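Alginate lyase A1-II' (Sphingomonas sp. A1, PDB 2CWS) probably depolymerises the polysaccharide alginate by lyase cleavage, the chain being the family-7 polysaccharide lyase domain of a longer protein. Local coordinates at residues M49-P54 with A218-L223; S63-S68 with Y205-T210; S103-V108 with K126-D131. All blocks are in the same frame, centred on the assembly; numbering follows the deposited sequence. Where two conformers were deposited one is given.

Interaction 1 (M49-P54 with A218-L223)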
loop_
_atom_site.group_PDB
_atom_site.type_symbol
_atom_site.label_atom_id
_atom_site.label_comp_id
_atom_site.label_asym_id
_atom_site.label_seq_id
_atom_site.Cartn_x
_atom_site.Cartn_y
_atom_site.Cartn_z
ATOM N N MET A 49 11.286 8.906 -2.543
ATOM C CA MET A 49 11.436 7.650 -1.782
ATOM C C MET A 49 11.136 6.522 -2.783
ATOM O O MET A 49 10.029 6.455 -3.345
ATOM C CB MET A 49 10.496 7.660 -0.606
ATOM C CG MET A 49 10.389 6.350 0.161
ATOM S SD MET A 49 9.602 6.508 1.760
ATOM C CE MET A 49 8.015 7.201 1.321
ATOM N N THR A 50 12.129 5.656 -3.008
ATOM C CA THR A 50 12.132 4.731 -4.128
ATOM C C THR A 50 12.185 3.314 -3.581
ATOM O O THR A 50 13.062 2.985 -2.768
ATOM C CB THR A 50 13.338 5.055 -5.019
ATOM O OG1 THR A 50 13.295 6.405 -5.415
ATOM C CG2 THR A 50 13.254 4.197 -6.319
ATOM N N PHE A 51 11.270 2.487 -4.073
ATOM C CA PHE A 51 11.091 1.104 -3.619
ATOM C C PHE A 51 11.435 0.178 -4.768
ATOM O O PHE A 51 10.794 0.272 -5.848
ATOM C CB PHE A 51 9.623 0.850 -3.250
ATOM C CG PHE A 51 9.085 1.762 -2.151
ATOM C CD1 PHE A 51 9.089 1.323 -0.825
ATOM C CD2 PHE A 51 8.564 3.003 -2.458
ATOM C CE1 PHE A 51 8.538 2.113 0.162
ATOM C CE2 PHE A 51 8.032 3.805 -1.456
ATOM C CZ PHE A 51 7.997 3.355 -0.140
ATOM N N TRP A 52 12.413 -0.712 -4.572
ATOM C CA TRP A 52 12.810 -1.671 -5.601
ATOM C C TRP A 52 12.609 -3.090 -5.060
ATOM O O TRP A 52 12.984 -3.367 -3.909
ATOM C CB TRP A 52 14.308 -1.442 -6.018
ATOM C CG TRP A 52 14.729 -2.541 -6.968
ATOM C CD1 TRP A 52 14.410 -2.574 -8.317
ATOM C CD2 TRP A 52 15.457 -3.750 -6.719
ATOM N NE1 TRP A 52 14.908 -3.707 -8.888
ATOM C CE2 TRP A 52 15.571 -4.462 -7.910
ATOM C CE3 TRP A 52 16.068 -4.274 -5.531
ATOM C CZ2 TRP A 52 16.221 -5.687 -8.042
ATOM C CZ3 TRP A 52 16.724 -5.496 -5.653
ATOM C CH2 TRP A 52 16.806 -6.181 -6.893
ATOM N N ALA A 53 12.024 -3.960 -5.882
ATOM C CA ALA A 53 11.856 -5.355 -5.441
ATOM C C ALA A 53 11.953 -6.278 -6.646
ATOM O O ALA A 53 11.297 -6.029 -7.668
ATOM C CB ALA A 53 10.506 -5.584 -4.754
ATOM N N PRO A 54 12.717 -7.347 -6.547
ATOM C CA PRO A 54 12.822 -8.348 -7.610
ATOM C C PRO A 54 11.712 -9.376 -7.513
ATOM O O PRO A 54 11.226 -9.719 -6.429
ATOM C CB PRO A 54 14.195 -8.997 -7.316
ATOM C CG PRO A 54 14.267 -8.972 -5.809
ATOM C CD PRO A 54 13.640 -7.661 -5.382
ATOM N N ALA A 218 8.942 1.633 -7.794
ATOM C CA ALA A 218 7.892 2.630 -7.578
ATOM C C ALA A 218 8.476 3.746 -6.719
ATOM O O ALA A 218 9.378 3.498 -5.905
ATOM C CB ALA A 218 6.671 2.042 -6.873
ATOM N N LYS A 219 7.965 4.967 -6.914
ATOM C CA LYS A 219 8.418 6.135 -6.215
ATOM C C LYS A 219 7.291 6.873 -5.533
ATOM O O LYS A 219 6.152 6.899 -6.063
ATOM C CB LYS A 219 9.044 7.143 -7.229
ATOM C CG LYS A 219 10.427 6.725 -7.657
ATOM C CD LYS A 219 11.030 7.724 -8.669
ATOM C CE LYS A 219 12.526 7.471 -8.817
ATOM N NZ LYS A 219 13.166 8.475 -9.746
ATOM N N LEU A 220 7.623 7.499 -4.410
ATOM C CA LEU A 220 6.723 8.442 -3.741
ATOM C C LEU A 220 7.478 9.765 -3.548
ATOM O O LEU A 220 8.628 9.796 -3.152
ATOM C CB LEU A 220 6.256 7.908 -2.389
ATOM C CG LEU A 220 5.353 6.646 -2.475
ATOM C CD1 LEU A 220 5.045 6.119 -1.098
ATOM C CD2 LEU A 220 4.073 6.945 -3.223
ATOM N N TYR A 221 6.715 10.860 -3.786
ATOM C CA TYR A 221 7.215 12.215 -3.543
ATOM C C TYR A 221 6.544 12.840 -2.324
ATOM O O TYR A 221 7.092 13.746 -1.725
ATOM C CB TYR A 221 6.948 13.132 -4.760
ATOM C CG TYR A 221 7.716 12.660 -5.984
ATOM C CD1 TYR A 221 7.088 11.856 -6.922
ATOM C CD2 TYR A 221 9.047 12.981 -6.164
ATOM C CE1 TYR A 221 7.758 11.389 -8.029
ATOM C CE2 TYR A 221 9.717 12.507 -7.281
ATOM C CZ TYR A 221 9.090 11.728 -8.199
ATOM O OH TYR A 221 9.728 11.254 -9.332
ATOM N N SER A 222 5.381 12.317 -1.922
ATOM C CA SER A 222 4.708 12.787 -0.706
ATOM C C SER A 222 3.850 11.618 -0.201
ATOM O O SER A 222 3.403 10.790 -1.017
ATOM C CB SER A 222 3.878 14.042 -0.967
ATOM O OG SER A 222 2.908 13.777 -1.940
ATOM N N LEU A 223 3.631 11.595 1.120
ATOM C CA LEU A 223 2.865 10.478 1.736
ATOM C C LEU A 223 2.409 10.940 3.093
ATOM O O LEU A 223 3.249 11.285 3.935
ATOM C CB LEU A 223 3.762 9.247 1.903
ATOM C CG LEU A 223 3.132 8.040 2.629
ATOM C CD1 LEU A 223 1.936 7.482 1.879
ATOM C CD2 LEU A 223 4.198 6.977 2.872
#

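Interaction 2 (S63-S68 with Y205-T210). With SO4 (sulfate ion), chain B.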
loop_
_atom_site.group_PDB
_atom_site.type_symbol
_atom_site.label_atom_id
_atom_site.label_comp_id
_atom_site.label_asym_id
_atom_site.label_seq_id
_atom_site.Cartn_x
_atom_site.Cartn_y
_atom_site.Cartn_z
ATOM N N SER A 63 1.529 -14.478 1.502
ATOM C CA SER A 63 1.489 -13.965 0.156
ATOM C C SER A 63 2.363 -14.757 -0.817
ATOM O O SER A 63 3.327 -15.359 -0.361
ATOM C CB SER A 63 1.913 -12.476 0.228
ATOM O OG SER A 63 2.176 -11.965 -1.103
ATOM N N SER A 64 2.286 -14.829 -2.165
ATOM C CA SER A 64 3.291 -15.421 -3.043
ATOM C C SER A 64 4.120 -14.359 -3.769
ATOM O O SER A 64 4.996 -14.690 -4.623
ATOM C CB SER A 64 2.651 -16.226 -4.174
ATOM O OG SER A 64 1.917 -15.416 -5.031
ATOM N N TYR A 65 3.727 -13.083 -3.416
ATOM C CA TYR A 65 4.434 -12.058 -4.189
ATOM C C TYR A 65 5.346 -11.233 -3.293
ATOM O O TYR A 65 5.018 -10.966 -2.122
ATOM C CB TYR A 65 3.456 -11.111 -4.873
ATOM C CG TYR A 65 2.579 -11.739 -5.924
ATOM C CD1 TYR A 65 1.207 -11.918 -5.698
ATOM C CD2 TYR A 65 3.069 -12.183 -7.133
ATOM C CE1 TYR A 65 0.378 -12.505 -6.647
ATOM C CE2 TYR A 65 2.265 -12.734 -8.124
ATOM C CZ TYR A 65 0.896 -12.899 -7.867
ATOM O OH TYR A 65 0.080 -13.447 -8.809
ATOM N N PRO A 66 6.490 -10.793 -3.811
ATOM C CA PRO A 66 7.443 -10.022 -2.989
ATOM C C PRO A 66 7.083 -8.527 -2.958
ATOM O O PRO A 66 6.351 -8.008 -3.838
ATOM C CB PRO A 66 8.769 -10.239 -3.755
ATOM C CG PRO A 66 8.303 -10.320 -5.209
ATOM C CD PRO A 66 6.985 -11.050 -5.161
ATOM N N ARG A 67 7.607 -7.836 -1.955
ATOM C CA ARG A 67 7.297 -6.409 -1.797
ATOM C C ARG A 67 8.478 -5.671 -1.173
ATOM O O ARG A 67 9.242 -6.213 -0.374
ATOM C CB ARG A 67 6.060 -6.198 -0.920
ATOM C CG ARG A 67 6.325 -6.421 0.579
ATOM C CD ARG A 67 5.019 -6.545 1.318
ATOM N NE ARG A 67 4.337 -7.836 1.125
ATOM C CZ ARG A 67 3.050 -8.056 0.995
ATOM N NH1 ARG A 67 2.172 -7.050 0.845
ATOM N NH2 ARG A 67 2.637 -9.328 0.974
ATOM N N SER A 68 8.506 -4.381 -1.504
ATOM C CA SER A 68 9.218 -3.364 -0.694
ATOM C C SER A 68 8.108 -2.351 -0.387
ATOM O O SER A 68 7.707 -1.627 -1.295
ATOM C CB SER A 68 10.365 -2.749 -1.485
ATOM O OG SER A 68 10.973 -1.757 -0.678
ATOM N N TYR A 205 4.462 -3.599 -4.303
ATOM C CA TYR A 205 4.096 -4.977 -4.020
ATOM C C TYR A 205 3.974 -5.624 -5.409
ATOM O O TYR A 205 3.028 -5.353 -6.159
ATOM C CB TYR A 205 2.812 -4.983 -3.227
ATOM C CG TYR A 205 2.225 -6.353 -2.893
ATOM C CD1 TYR A 205 3.001 -7.493 -2.750
ATOM C CD2 TYR A 205 0.858 -6.427 -2.669
ATOM C CE1 TYR A 205 2.414 -8.700 -2.396
ATOM C CE2 TYR A 205 0.253 -7.621 -2.320
ATOM C CZ TYR A 205 1.041 -8.765 -2.222
ATOM O OH TYR A 205 0.491 -9.965 -1.850
ATOM N N VAL A 206 4.962 -6.422 -5.766
ATOM C CA VAL A 206 5.157 -6.789 -7.174
ATOM C C VAL A 206 4.314 -7.996 -7.562
ATOM O O VAL A 206 4.514 -9.069 -7.014
ATOM C CB VAL A 206 6.651 -7.127 -7.385
ATOM C CG1 VAL A 206 6.916 -7.392 -8.877
ATOM C CG2 VAL A 206 7.566 -6.003 -6.873
ATOM N N GLN A 207 3.385 -7.793 -8.526
ATOM C CA GLN A 207 2.493 -8.908 -8.887
ATOM C C GLN A 207 3.092 -9.746 -10.007
ATOM O O GLN A 207 2.565 -9.917 -11.090
ATOM C CB GLN A 207 1.068 -8.404 -9.258
ATOM C CG GLN A 207 0.506 -7.473 -8.155
ATOM C CD GLN A 207 0.351 -8.169 -6.842
ATOM O OE1 GLN A 207 -0.448 -9.094 -6.640
ATOM N NE2 GLN A 207 1.161 -7.738 -5.842
ATOM N N ASP A 208 4.263 -10.273 -9.695
ATOM C CA ASP A 208 5.043 -11.183 -10.561
ATOM C C ASP A 208 6.017 -11.873 -9.627
ATOM O O ASP A 208 6.785 -11.202 -8.954
ATOM C CB ASP A 208 5.769 -10.408 -11.637
ATOM C CG ASP A 208 6.503 -11.232 -12.671
ATOM O OD1 ASP A 208 6.613 -10.757 -13.843
ATOM O OD2 ASP A 208 6.938 -12.342 -12.314
ATOM N N ASN A 209 5.945 -13.208 -9.558
ATOM C CA ASN A 209 6.905 -13.955 -8.710
ATOM C C ASN A 209 7.763 -14.929 -9.548
ATOM O O ASN A 209 8.290 -15.882 -9.021
ATOM C CB ASN A 209 6.222 -14.718 -7.581
ATOM C CG ASN A 209 5.203 -15.682 -8.045
ATOM O OD1 ASN A 209 4.496 -16.248 -7.147
ATOM N ND2 ASN A 209 5.070 -15.980 -9.309
ATOM N N THR A 210 7.775 -14.690 -10.866
ATOM C CA THR A 210 8.372 -15.649 -11.772
ATOM C C THR A 210 9.889 -15.555 -11.773
ATOM O O THR A 210 10.535 -14.537 -11.418
ATOM C CB THR A 210 7.865 -15.438 -13.203
ATOM O OG1 THR A 210 8.342 -14.172 -13.696
ATOM C CG2 THR A 210 6.322 -15.492 -13.317
HETATM S S SO4 B . -1.181 -9.217 1.024
HETATM O O1 SO4 B . -0.694 -7.729 1.229
HETATM O O2 SO4 B . -2.255 -9.567 1.927
HETATM O O3 SO4 B . -1.669 -9.393 -0.293
HETATM O O4 SO4 B . -0.064 -10.122 1.275
#

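Interaction 3 (S103-V108 with K126-D131)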
loop_
_atom_site.group_PDB
_atom_site.type_symbol
_atom_site.label_atom_id
_atom_site.label_comp_id
_atom_site.label_asym_id
_atom_site.label_seq_id
_atom_site.Cartn_x
_atom_site.Cartn_y
_atom_site.Cartn_z
ATOM N N SER A 103 5.238 -9.195 -15.779
ATOM C CA SER A 103 3.771 -9.350 -15.777
ATOM C C SER A 103 3.058 -8.030 -16.054
ATOM O O SER A 103 1.877 -8.036 -16.385
ATOM C CB SER A 103 3.283 -9.843 -14.416
ATOM O OG SER A 103 3.337 -8.735 -13.475
ATOM N N GLY A 104 3.729 -6.894 -15.878
ATOM C CA GLY A 104 3.073 -5.611 -16.140
ATOM C C GLY A 104 2.228 -5.130 -14.990
ATOM O O GLY A 104 1.464 -4.185 -15.190
ATOM N N LYS A 105 2.349 -5.662 -13.782
ATOM C CA LYS A 105 1.395 -5.304 -12.709
ATOM C C LYS A 105 2.117 -5.231 -11.371
ATOM O O LYS A 105 2.822 -6.153 -10.975
ATOM C CB LYS A 105 0.273 -6.333 -12.656
ATOM C CG LYS A 105 -0.786 -6.021 -11.614
ATOM C CD LYS A 105 -1.791 -7.116 -11.403
ATOM C CE LYS A 105 -2.658 -7.335 -12.632
ATOM N NZ LYS A 105 -3.686 -8.433 -12.421
ATOM N N ILE A 106 1.869 -4.108 -10.642
ATOM C CA ILE A 106 2.278 -3.998 -9.245
ATOM C C ILE A 106 1.138 -3.320 -8.492
ATOM O O ILE A 106 0.238 -2.747 -9.071
ATOM C CB ILE A 106 3.592 -3.209 -9.027
ATOM C CG1 ILE A 106 3.429 -1.712 -9.360
ATOM C CG2 ILE A 106 4.723 -3.843 -9.799
ATOM C CD1 ILE A 106 4.678 -0.889 -8.972
ATOM N N ILE A 107 1.193 -3.462 -7.153
ATOM C CA ILE A 107 0.276 -2.767 -6.241
ATOM C C ILE A 107 1.094 -1.692 -5.544
ATOM O O ILE A 107 2.158 -1.975 -4.970
ATOM C CB ILE A 107 -0.405 -3.757 -5.274
ATOM C CG1 ILE A 107 -1.435 -4.573 -6.029
ATOM C CG2 ILE A 107 -1.002 -3.026 -4.062
ATOM C CD1 ILE A 107 -2.001 -5.753 -5.254
ATOM N N VAL A 108 0.580 -0.449 -5.554
ATOM C CA VAL A 108 1.322 0.707 -5.043
ATOM C C VAL A 108 0.724 1.285 -3.778
ATOM O O VAL A 108 1.374 2.137 -3.153
ATOM C CB VAL A 108 1.509 1.810 -6.122
ATOM C CG1 VAL A 108 2.374 1.298 -7.263
ATOM C CG2 VAL A 108 0.146 2.302 -6.606
ATOM N N LYS A 126 -6.891 -2.308 -2.885
ATOM C CA LYS A 126 -5.616 -2.513 -3.560
ATOM C C LYS A 126 -5.512 -1.598 -4.751
ATOM O O LYS A 126 -6.375 -1.640 -5.647
ATOM C CB LYS A 126 -5.466 -3.971 -4.054
ATOM C CG LYS A 126 -5.630 -4.983 -2.906
ATOM C CD LYS A 126 -5.923 -6.414 -3.426
ATOM C CE LYS A 126 -7.401 -6.480 -3.912
ATOM N NZ LYS A 126 -7.690 -7.873 -4.390
ATOM N N ALA A 127 -4.486 -0.742 -4.783
ATOM C CA ALA A 127 -4.272 0.182 -5.904
ATOM C C ALA A 127 -3.349 -0.512 -6.882
ATOM O O ALA A 127 -2.135 -0.582 -6.660
ATOM C CB ALA A 127 -3.732 1.505 -5.377
ATOM N N VAL A 128 -3.937 -1.068 -7.947
ATOM C CA VAL A 128 -3.221 -1.902 -8.910
ATOM C C VAL A 128 -2.805 -1.091 -10.116
ATOM O O VAL A 128 -3.665 -0.612 -10.876
ATOM C CB VAL A 128 -4.118 -3.066 -9.360
ATOM C CG1 VAL A 128 -3.349 -3.959 -10.335
ATOM C CG2 VAL A 128 -4.639 -3.872 -8.158
ATOM N N PHE A 129 -1.489 -0.917 -10.278
ATOM C CA PHE A 129 -0.931 -0.137 -11.376
ATOM C C PHE A 129 -0.583 -1.049 -12.530
ATOM O O PHE A 129 0.132 -2.037 -12.377
ATOM C CB PHE A 129 0.326 0.622 -10.895
ATOM C CG PHE A 129 0.960 1.408 -12.037
ATOM C CD1 PHE A 129 1.864 0.860 -12.928
ATOM C CD2 PHE A 129 0.600 2.732 -12.198
ATOM C CE1 PHE A 129 2.327 1.576 -13.986
ATOM C CE2 PHE A 129 1.083 3.464 -13.265
ATOM C CZ PHE A 129 1.953 2.860 -14.194
ATOM N N GLN A 130 -1.027 -0.601 -13.729
ATOM C CA GLN A 130 -0.539 -1.084 -15.040
ATOM C C GLN A 130 -0.198 0.134 -15.877
ATOM O O GLN A 130 -0.676 1.245 -15.618
ATOM C CB GLN A 130 -1.510 -2.005 -15.733
ATOM C CG GLN A 130 -1.815 -3.107 -14.691
ATOM C CD GLN A 130 -2.404 -4.268 -15.396
ATOM O OE1 GLN A 130 -3.645 -4.287 -15.592
ATOM N NE2 GLN A 130 -1.601 -5.249 -15.789
ATOM N N ASP A 131 0.650 -0.091 -16.907
ATOM C CA ASP A 131 1.046 1.029 -17.774
ATOM C C ASP A 131 -0.089 1.447 -18.699
ATOM O O ASP A 131 -0.245 0.943 -19.805
ATOM C CB ASP A 131 2.275 0.587 -18.546
ATOM C CG ASP A 131 2.823 1.637 -19.500
ATOM O OD1 ASP A 131 2.378 2.786 -19.438
ATOM O OD2 ASP A 131 3.736 1.261 -20.263
HETATM O O HOH W 1 1.496 -2.706 -17.527
#

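Interaction 1 (M49-P54 with A218-L223)
M49, T50 and F51 pair with L220, K219 and A218 in antiparallel register, the short strand axes approaching to 4.8 Å at 160°. M49 and L220 form one hydrogen-bonded pair, F51 and A218 the next, with T50 opposite K219 at the non-hydrogen-bonded position between them. The straightest of the four backbone bonds runs from F51 N to A218 O (2.8 Å, 171° at the hydrogen), and the same oxygen lies at the edge of the F51 ring. Just past L220 the chain kinks: Y221 and S222 share the single partner S94 on strand 88-99, a classic beta bulge. The two strands are neighbours in the seven-stranded sheet of the beta-sandwich (jelly-roll) fold expected of this family, and the side chains of M49, F51, A218 and L220 point to its inner side, where L70 meets M49 and F51, and N204 meets F51 and A218. The F51 and L220 side chains cross obliquely, with F51 CE2 3.8 Å from L220 CD1. M49 CG is anti to the backbone N (chi1 172°), and the thioether then bends at its last torsion to set CE 4.0 Å from L220 CD1. The same methyl lies 4.1 Å from L223 CD2, beyond the bulge. An alanine in place of F51 would probably open a gap beside L220 CD1 and rob F41 of its edge-to-face partner. On the outer side of the sheet, T50 and K219 lie side by side, T50 OG1 being 3.6 Å from K219 CE. The extended lysine chain carries NZ to salt bridges with D44 and D46, while the threonine hydroxyl turns to the carbonyl of A48.

Interaction 2 (S63-S68 with Y205-T210)
The guanidinium of R67 stacks over one face of the Y205 ring, the planes 18° apart and CZ 3.8 Å from the ring centroid, a cation-pi stack. It sits where strands 67-72 and 204-206 pair in the larger sheet of the sandwich, R67 and Y205 forming a non-hydrogen-bonded antiparallel pair. Both side chains grip a sulfate ion, probably from the crystallisation liquor: R67 NH1 and NH2 each donate to a separate oxygen, and Y205 OH gives to O3 at 2.7 Å. With H112 also bound to it, the ion marks an anion site, consistent with a place where a carboxylate of the alginate chain could lie. S63 OG fixes the phenol from the ring edge, donating to Y205 OH at 2.7 Å while accepting from Y65 N in an ST turn. Y65 packs CB against Y205 CE1 (3.6 Å), and its ring takes the CA of Q207 over one face as a CH-pi contact. The Q207 chain bends at chi2 (-62°), which turns CD back toward Y205; NE2 donates to Y205 O at 3.0 Å, from well above the carbonyl plane. That NE2 rests 3.3 Å above the centre of the Y205 ring, on the face opposite R67 NH1.

Interaction 3 (S103-V108 with K126-D131)
This contact lies at the open end of the beta-hairpin of strands 106-114 and 120-130, away from its turn, where I106 pairs with F129 and I107 with V128. I106 and F129 are the hydrogen-bonded pair: F129 N donates to I106 O at 2.8 Å, and the return bond from I106 N to F129 O is longer, 3.2 Å. V108 N to A127 O continues the pairing. The side chains divide between the two faces of the sheet. On one, I106 and F129 lie side by side, I106 CG1 4.2 Å from F129 CB, and V108 sets CG1 against that same CB and CG2 against A127 CB; T97, Y162 and M164 of the opposing sheet meet this apolar face. On the other, I107 CG1 touches V128 CG2 at 3.9 Å. V128 CG1, anti to the backbone N (chi1 -178°), reaches the aliphatic part of K105, 3.5 Å from CG, and K126 sends its amino group on to a salt bridge with D148. Ahead of I106 in the chain, G104 has a positive phi (82°), and a CB here would probably collide with the carbonyl oxygen of S103, which favours glycine. A water holds this end, donating to G104 O and accepting from D131 N, both at 2.8 Å. Q130 NE2 approaches G104 O from well above the carbonyl plane, a less certain bond because this side chain has two conformers. S103 and K105 are in turn bonded to D208 and Q207, so polar links replace at this end the apolar packing found further along the strands.

Along the chain the segments come as 49-54, 63-68, 103-108, 126-131, 205-210 and 218-223, so interaction 1 brackets interaction 2, which in turn brackets interaction 3. Their centres lie about 15 Å (1 and 2), 13 Å (1 and 3) and 11 Å (2 and 3) apart. Interactions 2 and 3 share the larger sheet, in which strand 204-206 neighbours both 67-72 and 106-114; interaction 1 belongs to the opposing seven-stranded sheet. Across the sandwich, F51 packs on S68, A53 on V206 and A218 on I106, which ties the sheet of interaction 1 to the one carrying the sulfate site within one domain whose two sheets draw on segments far apart in sequence.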